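Local coordinates for putative sugar binding protein (Geobacillus stearothermophilus, PDB 6GT9) that binds galactose between its two lobes and probably serves as the sugar-binding component of a three-component sensing system linked to galactan utilization, at residues Glu38-Asp43 with Leu63-Pro68; Glu100-Ile105 with Ala122-Arg127; Ala263-Glu268 with Thr295-Ile300. All coordinates share one frame; numbering follows the deposited sequence.

Interaction 1: residues Glu38-Asp43 with Leu63-Pro68; sequences EELDND and LEYIGP. With GAL (beta-D-galactopyranose), chain E.
Tyr-65 and Leu-40 cross obliquely, and the phenol does two jobs at once. The CD1 methyl of Leu-40 sits above the CD2-CE2 side of the ring, 3.7 Å from CE2, while the OH of Tyr-65 donates to Leu-40 O at 2.7 Å. That carbonyl oxygen lies at the ring edge, in plane, and the hydroxyl approaches it tilted 21° from the carbonyl plane. CG of Tyr-65 is anti to its backbone N (chi1 -177°), beside the carbonyl carbon; from there the ring reaches the 38-43 loop, where Trp-45 also touches it.

Leu-40 is gripped at its other backbone end as well: its N donates to Pro-68 O at 2.8 Å, with 155° at the hydrogen. The CA of Glu-39 adds a CH...O contact to the same oxygen at 3.5 Å. Between these two polar links, Leu-40 CD1 settles over the backbone of 66-67, reaching Gly-67 N at 3.5 Å, where no side chain intervenes. The Pro-68 ring leans on Glu-38 O, with CG 3.9 Å from it.

On the far side of the loop the side chains turn to the sugar. Glu-38, extended from an anti chi1, brings OE1 to the galactose O4 hydroxyl at 2.6 Å; Gln-94 NE2 also donates to OE1. Asn-42 offers ND2 to O6 at 3.1 Å and keeps OD1 for Trp-45 N, so the cap on helix 43-59 fixes which way its amide faces.

The loop follows strand 32-36, and helix 43-59 leads on to strand 62-65, which pairs in parallel with 32-36: a beta-alpha-beta unit of the N-terminal lobe, with its first loop lining the ligand cleft as is typical of type I periplasmic binding proteins.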
# COMPACT_ATOMS: atom_id res chain seq x y z
N GLU A 38 3.56 3.89 -7.16
CA GLU A 38 2.54 4.91 -6.96
C GLU A 38 3.17 6.30 -6.95
O GLU A 38 2.59 7.25 -7.46
CB GLU A 38 1.79 4.65 -5.64
CG GLU A 38 0.60 5.55 -5.36
CD GLU A 38 -0.21 5.03 -4.16
OE1 GLU A 38 0.18 3.98 -3.60
OE2 GLU A 38 -1.23 5.66 -3.78
N GLU A 39 4.37 6.41 -6.39
CA GLU A 39 5.09 7.68 -6.26
C GLU A 39 6.57 7.36 -6.14
O GLU A 39 6.95 6.51 -5.32
CB GLU A 39 4.60 8.47 -5.03
CG GLU A 39 5.11 9.92 -4.97
CD GLU A 39 4.50 10.69 -3.81
OE1 GLU A 39 5.14 10.79 -2.74
OE2 GLU A 39 3.34 11.15 -3.95
N LEU A 40 7.38 8.03 -6.96
CA LEU A 40 8.75 7.60 -7.21
C LEU A 40 9.56 7.48 -5.93
O LEU A 40 10.14 6.43 -5.64
CB LEU A 40 9.43 8.58 -8.18
CG LEU A 40 10.69 8.10 -8.90
CD1 LEU A 40 10.34 7.14 -9.99
CD2 LEU A 40 11.49 9.29 -9.47
N ASP A 41 9.63 8.55 -5.14
CA ASP A 41 10.47 8.56 -3.96
C ASP A 41 9.69 8.28 -2.67
O ASP A 41 10.16 8.62 -1.58
CB ASP A 41 11.23 9.88 -3.85
CG ASP A 41 12.46 9.77 -2.95
OD1 ASP A 41 13.17 8.74 -3.02
OD2 ASP A 41 12.72 10.73 -2.16
N ASN A 42 8.51 7.67 -2.76
CA ASN A 42 7.83 7.20 -1.56
C ASN A 42 8.64 6.09 -0.90
O ASN A 42 9.08 5.16 -1.57
CB ASN A 42 6.43 6.69 -1.90
CG ASN A 42 5.75 6.00 -0.71
OD1 ASN A 42 5.84 4.79 -0.56
ND2 ASN A 42 5.09 6.78 0.12
N ASP A 43 8.82 6.18 0.43
CA ASP A 43 9.74 5.25 1.11
C ASP A 43 9.32 3.80 0.96
O ASP A 43 10.18 2.90 0.87
CB ASP A 43 9.83 5.60 2.60
CG ASP A 43 10.60 6.89 2.84
OD1 ASP A 43 11.14 7.45 1.85
OD2 ASP A 43 10.67 7.33 4.00
N LEU A 63 15.73 -3.78 -15.15
CA LEU A 63 14.54 -3.30 -14.48
C LEU A 63 14.58 -1.78 -14.41
O LEU A 63 15.48 -1.21 -13.78
CB LEU A 63 14.42 -3.90 -13.09
CG LEU A 63 13.10 -3.44 -12.49
CD1 LEU A 63 12.05 -4.50 -12.68
CD2 LEU A 63 13.29 -3.09 -11.04
N GLU A 64 13.64 -1.13 -15.09
CA GLU A 64 13.54 0.32 -15.12
C GLU A 64 12.45 0.74 -14.14
O GLU A 64 11.31 0.29 -14.26
CB GLU A 64 13.20 0.81 -16.52
CG GLU A 64 13.88 0.08 -17.66
CD GLU A 64 13.45 0.69 -18.98
OE1 GLU A 64 13.14 1.90 -18.93
OE2 GLU A 64 13.41 0.01 -20.04
N TYR A 65 12.81 1.59 -13.16
CA TYR A 65 11.89 2.11 -12.14
C TYR A 65 11.42 3.48 -12.59
O TYR A 65 12.21 4.44 -12.61
CB TYR A 65 12.59 2.18 -10.79
CG TYR A 65 11.76 2.63 -9.60
CD1 TYR A 65 10.83 1.77 -9.01
CD2 TYR A 65 11.95 3.88 -9.01
CE1 TYR A 65 10.09 2.17 -7.89
CE2 TYR A 65 11.23 4.28 -7.90
CZ TYR A 65 10.29 3.42 -7.34
OH TYR A 65 9.57 3.81 -6.23
N ILE A 66 10.15 3.58 -13.00
CA ILE A 66 9.64 4.79 -13.64
C ILE A 66 8.26 5.08 -13.08
O ILE A 66 7.35 4.26 -13.21
CB ILE A 66 9.55 4.66 -15.17
CG1 ILE A 66 10.87 4.17 -15.77
CG2 ILE A 66 9.16 5.99 -15.78
CD1 ILE A 66 10.76 3.76 -17.21
N GLY A 67 8.08 6.26 -12.49
CA GLY A 67 6.85 6.60 -11.83
C GLY A 67 6.66 8.09 -11.61
O GLY A 67 7.58 8.90 -11.79
N PRO A 68 5.44 8.47 -11.22
CA PRO A 68 5.15 9.89 -10.98
C PRO A 68 5.97 10.45 -9.83
O PRO A 68 6.16 9.80 -8.80
CB PRO A 68 3.65 9.90 -10.65
CG PRO A 68 3.12 8.54 -11.09
CD PRO A 68 4.27 7.60 -11.00
C1 GAL E . 1.47 1.43 1.54
C2 GAL E . 0.86 1.01 0.21
C3 GAL E . 1.63 1.61 -0.98
C4 GAL E . 1.69 3.12 -0.85
C5 GAL E . 2.22 3.52 0.52
C6 GAL E . 2.13 5.02 0.78
O1 GAL E . 0.72 0.87 2.60
O2 GAL E . 0.88 -0.42 0.07
O3 GAL E . 0.95 1.35 -2.16
O4 GAL E . 0.39 3.69 -1.04
O5 GAL E . 1.49 2.86 1.64
O6 GAL E . 2.95 5.40 1.86

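Interaction 2: residues Glu100-Ile105 with Ala122-Arg127; sequences EFVPVI and APTSRR
No aromatic ring joins Val-102 and Ile-105 to Ala-122 and Ser-125; the flat group that matters is the carbonyl of Ala-122. Ser-125 OG donates to Ala-122 O at 2.7 Å from within the carbonyl plane, and Ser-125 N donates to the same oxygen, closing a type I turn from Ala-122 to Ser-125. Phe-101, the one aromatic ring of the helical segment, leads away and meets His-76 edge to face.

The serine hydroxyl sits between the backbone N and carbonyl carbon (chi1 73°), which places OG against Ile-105 CG2 at 3.7 Å. Further along the same isoleucine, CD1 reaches Ala-122 CB at 3.9 Å. Val-102 lays both methyls against the turn: CG1 lies 4.0 Å from Ser-125 CB, and CG2 is 3.6 Å from Thr-124 OG1, Val-102 and Thr-124 crossing at about a right angle. Arg-127 NE leaves for a salt bridge with Asp-121.

Between 100-105 and 122-127 there is no hydrogen bond; the polar links come further along the helix, from Asn-106 and Asp-110 to Arg-126. The two bonds to Ala-122 O and a weak one from Arg-127 N to Ser-125 OG (3.3 Å) hold the turn's shape, while the helical segment contributes methyl packing.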
# COMPACT_ATOMS: atom_id res chain seq x y z
N GLU A 100 -10.08 3.47 -14.30
CA GLU A 100 -9.11 3.89 -15.23
C GLU A 100 -8.05 2.88 -15.63
O GLU A 100 -7.61 2.90 -16.76
CB GLU A 100 -8.40 5.14 -14.72
CG GLU A 100 -9.29 6.36 -14.66
CD GLU A 100 -9.69 6.72 -13.26
OE1 GLU A 100 -9.78 5.86 -12.40
OE2 GLU A 100 -9.89 7.90 -13.03
N PHE A 101 -7.68 1.99 -14.71
CA PHE A 101 -6.56 1.08 -14.95
C PHE A 101 -6.94 -0.21 -15.66
O PHE A 101 -6.09 -0.78 -16.36
CB PHE A 101 -5.83 0.75 -13.64
CG PHE A 101 -4.85 1.81 -13.23
CD1 PHE A 101 -5.30 3.03 -12.74
CD2 PHE A 101 -3.48 1.60 -13.34
CE1 PHE A 101 -4.39 4.03 -12.38
CE2 PHE A 101 -2.57 2.59 -12.98
CZ PHE A 101 -3.03 3.80 -12.50
N VAL A 102 -8.17 -0.70 -15.52
CA VAL A 102 -8.55 -1.94 -16.21
C VAL A 102 -8.48 -1.78 -17.74
O VAL A 102 -7.79 -2.58 -18.38
CB VAL A 102 -9.92 -2.43 -15.73
CG1 VAL A 102 -10.44 -3.51 -16.68
CG2 VAL A 102 -9.85 -2.96 -14.31
N PRO A 103 -9.14 -0.80 -18.35
CA PRO A 103 -8.99 -0.65 -19.81
C PRO A 103 -7.56 -0.45 -20.27
O PRO A 103 -7.21 -0.93 -21.36
CB PRO A 103 -9.88 0.56 -20.14
CG PRO A 103 -10.11 1.25 -18.84
CD PRO A 103 -10.12 0.17 -17.81
N VAL A 104 -6.72 0.24 -19.50
CA VAL A 104 -5.34 0.47 -19.93
C VAL A 104 -4.51 -0.80 -19.79
O VAL A 104 -3.70 -1.12 -20.66
CB VAL A 104 -4.72 1.64 -19.16
CG1 VAL A 104 -3.25 1.82 -19.55
CG2 VAL A 104 -5.49 2.92 -19.43
N ILE A 105 -4.68 -1.53 -18.68
CA ILE A 105 -4.02 -2.83 -18.57
C ILE A 105 -4.44 -3.73 -19.72
O ILE A 105 -3.60 -4.39 -20.34
CB ILE A 105 -4.30 -3.47 -17.20
CG1 ILE A 105 -3.53 -2.74 -16.10
CG2 ILE A 105 -3.91 -4.93 -17.23
CD1 ILE A 105 -4.03 -3.02 -14.66
N ALA A 122 -5.84 -5.39 -9.89
CA ALA A 122 -6.99 -5.11 -10.76
C ALA A 122 -7.59 -6.44 -11.23
O ALA A 122 -7.44 -6.83 -12.39
CB ALA A 122 -6.60 -4.24 -11.96
N PRO A 123 -8.31 -7.14 -10.34
CA PRO A 123 -8.63 -8.56 -10.60
C PRO A 123 -9.61 -8.78 -11.74
O PRO A 123 -9.72 -9.92 -12.21
CB PRO A 123 -9.20 -9.05 -9.26
CG PRO A 123 -9.73 -7.82 -8.62
CD PRO A 123 -8.85 -6.68 -9.05
N THR A 124 -10.33 -7.77 -12.19
CA THR A 124 -11.17 -7.94 -13.37
C THR A 124 -10.42 -7.68 -14.68
O THR A 124 -10.99 -7.87 -15.75
CB THR A 124 -12.40 -7.04 -13.30
OG1 THR A 124 -12.00 -5.67 -13.46
CG2 THR A 124 -13.12 -7.20 -11.96
N SER A 125 -9.16 -7.25 -14.62
CA SER A 125 -8.41 -6.99 -15.84
C SER A 125 -7.76 -8.28 -16.35
O SER A 125 -7.86 -9.35 -15.75
CB SER A 125 -7.36 -5.91 -15.61
OG SER A 125 -6.29 -6.43 -14.85
N ARG A 126 -7.08 -8.17 -17.49
CA ARG A 126 -6.38 -9.31 -18.06
C ARG A 126 -4.91 -9.34 -17.68
O ARG A 126 -4.12 -10.03 -18.33
CB ARG A 126 -6.56 -9.32 -19.59
CG ARG A 126 -8.02 -9.58 -20.00
CD ARG A 126 -8.15 -10.07 -21.42
NE ARG A 126 -7.82 -9.03 -22.39
CZ ARG A 126 -8.71 -8.18 -22.89
NH1 ARG A 126 -8.33 -7.25 -23.76
NH2 ARG A 126 -9.98 -8.25 -22.52
N ARG A 127 -4.52 -8.60 -16.64
CA ARG A 127 -3.21 -8.82 -16.03
C ARG A 127 -3.01 -10.32 -15.79
O ARG A 127 -3.95 -11.04 -15.46
CB ARG A 127 -3.10 -8.04 -14.71
CG ARG A 127 -4.13 -8.42 -13.66
CD ARG A 127 -3.54 -9.32 -12.60
NE ARG A 127 -4.50 -9.71 -11.56
CZ ARG A 127 -5.33 -10.75 -11.66
NH1 ARG A 127 -5.35 -11.49 -12.75
NH2 ARG A 127 -6.16 -11.04 -10.66

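Interaction 3: residues Ala263-Glu268 with Thr295-Ile300; sequences ATVVQE and TETKVI. With GAL (beta-D-galactopyranose), chain E.
Thr-297 holds OG1 anti to its backbone N (chi1 -171°), which carries the hydroxyl across to donate to Val-266 O at 2.9 Å, nearly along the C=O axis. The two segments form the antiparallel edge of an otherwise parallel sheet in the C-terminal lobe, strand 298-301 lying outermost against 263-266. Thr-264 and Ile-300 are a hydrogen-bonded pair: Thr-264 N reaches Ile-300 O and Ile-300 N reaches Thr-264 O, both at 3.0 Å. Val-266 N donates to Lys-298 O at 2.8 Å, but the reciprocal bond is missing: the threonine hydroxyl serves Val-266 O, and the buried Lys-298 N has no partner in the model.

One face carries Val-265 and Val-299, their CG2 methyls 4.1 Å apart under helix 135-149. On the other, Val-266 and Ile-300 cross at about a right angle, with CG2 to CG2 at 3.5 Å.

Past the strand, a water accepts from Glu-268 N, donates to Glu-296 O and bonds Thr-295 OG1, bridging the parting chains. Next to it in sequence, Gln-267 extends to the sugar. Asp-247 OD1 and Thr-133 OG1 bond the two branches of its amide, and NE2 points almost straight at galactose O2, 3.1 Å away with 172° at the hydrogen.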
# COMPACT_ATOMS: atom_id res chain seq x y z
N ALA A 263 -0.20 -0.40 17.18
CA ALA A 263 -0.16 -1.58 16.33
C ALA A 263 0.09 -1.15 14.90
O ALA A 263 -0.11 0.02 14.55
CB ALA A 263 -1.45 -2.38 16.42
N THR A 264 0.50 -2.10 14.07
CA THR A 264 0.61 -1.78 12.65
C THR A 264 0.50 -3.05 11.82
O THR A 264 0.85 -4.14 12.28
CB THR A 264 1.91 -0.99 12.36
OG1 THR A 264 1.79 -0.38 11.07
CG2 THR A 264 3.14 -1.89 12.38
N VAL A 265 -0.02 -2.89 10.61
CA VAL A 265 -0.25 -4.01 9.71
C VAL A 265 0.99 -4.25 8.85
O VAL A 265 1.46 -3.34 8.16
CB VAL A 265 -1.49 -3.77 8.83
CG1 VAL A 265 -1.75 -4.99 7.94
CG2 VAL A 265 -2.70 -3.47 9.72
N VAL A 266 1.51 -5.47 8.89
CA VAL A 266 2.74 -5.79 8.17
C VAL A 266 2.43 -6.05 6.71
O VAL A 266 1.42 -6.68 6.37
CB VAL A 266 3.44 -7.01 8.81
CG1 VAL A 266 4.71 -7.35 8.04
CG2 VAL A 266 3.74 -6.72 10.28
N GLN A 267 3.29 -5.56 5.82
CA GLN A 267 3.29 -6.00 4.44
C GLN A 267 4.70 -6.46 4.10
O GLN A 267 5.63 -6.30 4.88
CB GLN A 267 2.84 -4.90 3.47
CG GLN A 267 1.40 -4.41 3.63
CD GLN A 267 0.97 -3.55 2.45
OE1 GLN A 267 0.38 -4.05 1.49
NE2 GLN A 267 1.30 -2.26 2.50
N GLU A 268 4.88 -7.01 2.89
CA GLU A 268 6.18 -7.49 2.45
C GLU A 268 6.56 -6.80 1.14
O GLU A 268 6.57 -7.43 0.08
CB GLU A 268 6.18 -9.01 2.26
CG GLU A 268 5.73 -9.80 3.49
CD GLU A 268 6.64 -9.62 4.70
OE1 GLU A 268 7.76 -9.08 4.57
OE2 GLU A 268 6.22 -10.05 5.81
N THR A 295 1.27 -11.92 -0.50
CA THR A 295 2.36 -11.89 0.46
C THR A 295 1.79 -11.71 1.87
O THR A 295 0.66 -11.25 2.07
CB THR A 295 3.37 -10.80 0.10
OG1 THR A 295 2.69 -9.56 -0.15
CG2 THR A 295 4.14 -11.21 -1.18
N GLU A 296 2.59 -12.10 2.86
CA GLU A 296 2.15 -12.16 4.26
C GLU A 296 1.62 -10.81 4.75
O GLU A 296 2.18 -9.76 4.43
CB GLU A 296 3.34 -12.59 5.13
CG GLU A 296 3.15 -12.43 6.63
CD GLU A 296 2.42 -13.61 7.25
OE1 GLU A 296 1.53 -14.18 6.57
OE2 GLU A 296 2.72 -13.98 8.41
N THR A 297 0.53 -10.85 5.52
CA THR A 297 0.07 -9.68 6.27
C THR A 297 -0.42 -10.15 7.64
O THR A 297 -0.93 -11.27 7.79
CB THR A 297 -1.05 -8.89 5.53
OG1 THR A 297 -1.31 -7.64 6.20
CG2 THR A 297 -2.34 -9.68 5.44
N LYS A 298 -0.21 -9.30 8.64
CA LYS A 298 -0.55 -9.61 10.03
C LYS A 298 -0.38 -8.35 10.85
O LYS A 298 0.44 -7.49 10.51
CB LYS A 298 0.35 -10.71 10.60
CG LYS A 298 1.83 -10.34 10.59
CD LYS A 298 2.64 -11.22 11.53
CE LYS A 298 4.00 -11.56 10.94
NZ LYS A 298 4.93 -12.19 11.92
N VAL A 299 -1.13 -8.24 11.93
CA VAL A 299 -0.98 -7.12 12.84
C VAL A 299 0.12 -7.46 13.84
O VAL A 299 0.16 -8.57 14.38
CB VAL A 299 -2.30 -6.80 13.55
CG1 VAL A 299 -2.12 -5.62 14.53
CG2 VAL A 299 -3.36 -6.46 12.52
N ILE A 300 1.04 -6.53 14.04
CA ILE A 300 2.06 -6.68 15.07
C ILE A 300 1.90 -5.53 16.06
O ILE A 300 1.37 -4.46 15.74
CB ILE A 300 3.49 -6.70 14.49
CG1 ILE A 300 3.78 -5.39 13.75
CG2 ILE A 300 3.68 -7.92 13.59
CD1 ILE A 300 5.12 -4.78 14.07
C1 GAL E . 1.47 1.43 1.54
C2 GAL E . 0.86 1.01 0.21
C3 GAL E . 1.63 1.61 -0.98
C4 GAL E . 1.69 3.12 -0.85
C5 GAL E . 2.22 3.52 0.52
C6 GAL E . 2.13 5.02 0.78
O1 GAL E . 0.72 0.87 2.60
O2 GAL E . 0.88 -0.42 0.07
O3 GAL E . 0.95 1.35 -2.16
O4 GAL E . 0.39 3.69 -1.04
O5 GAL E . 1.49 2.86 1.64
O6 GAL E . 2.95 5.40 1.86
O HOH W 1 2.33 -8.22 2.11

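In the fold
Interactions 1 and 3 both reach the galactose, from opposite sides of the chain's centre: the 38-43 loop brings a carboxylate and an amide from the N-terminal lobe, and the 263-268 segment brings an amide from the other. Interaction 2 stays in the same lobe and parallel-sheet unit as interaction 1, its centre about 20 Å away, and does not touch the sugar. Chemistry follows place. Interaction 3 is bonded mainly backbone to backbone within a sheet, and interaction 1 mixes a backbone bond with a tyrosine hydroxyl. Interaction 2, largely buried, relies on apolar packing of helix against turn. The other two are only partly buried.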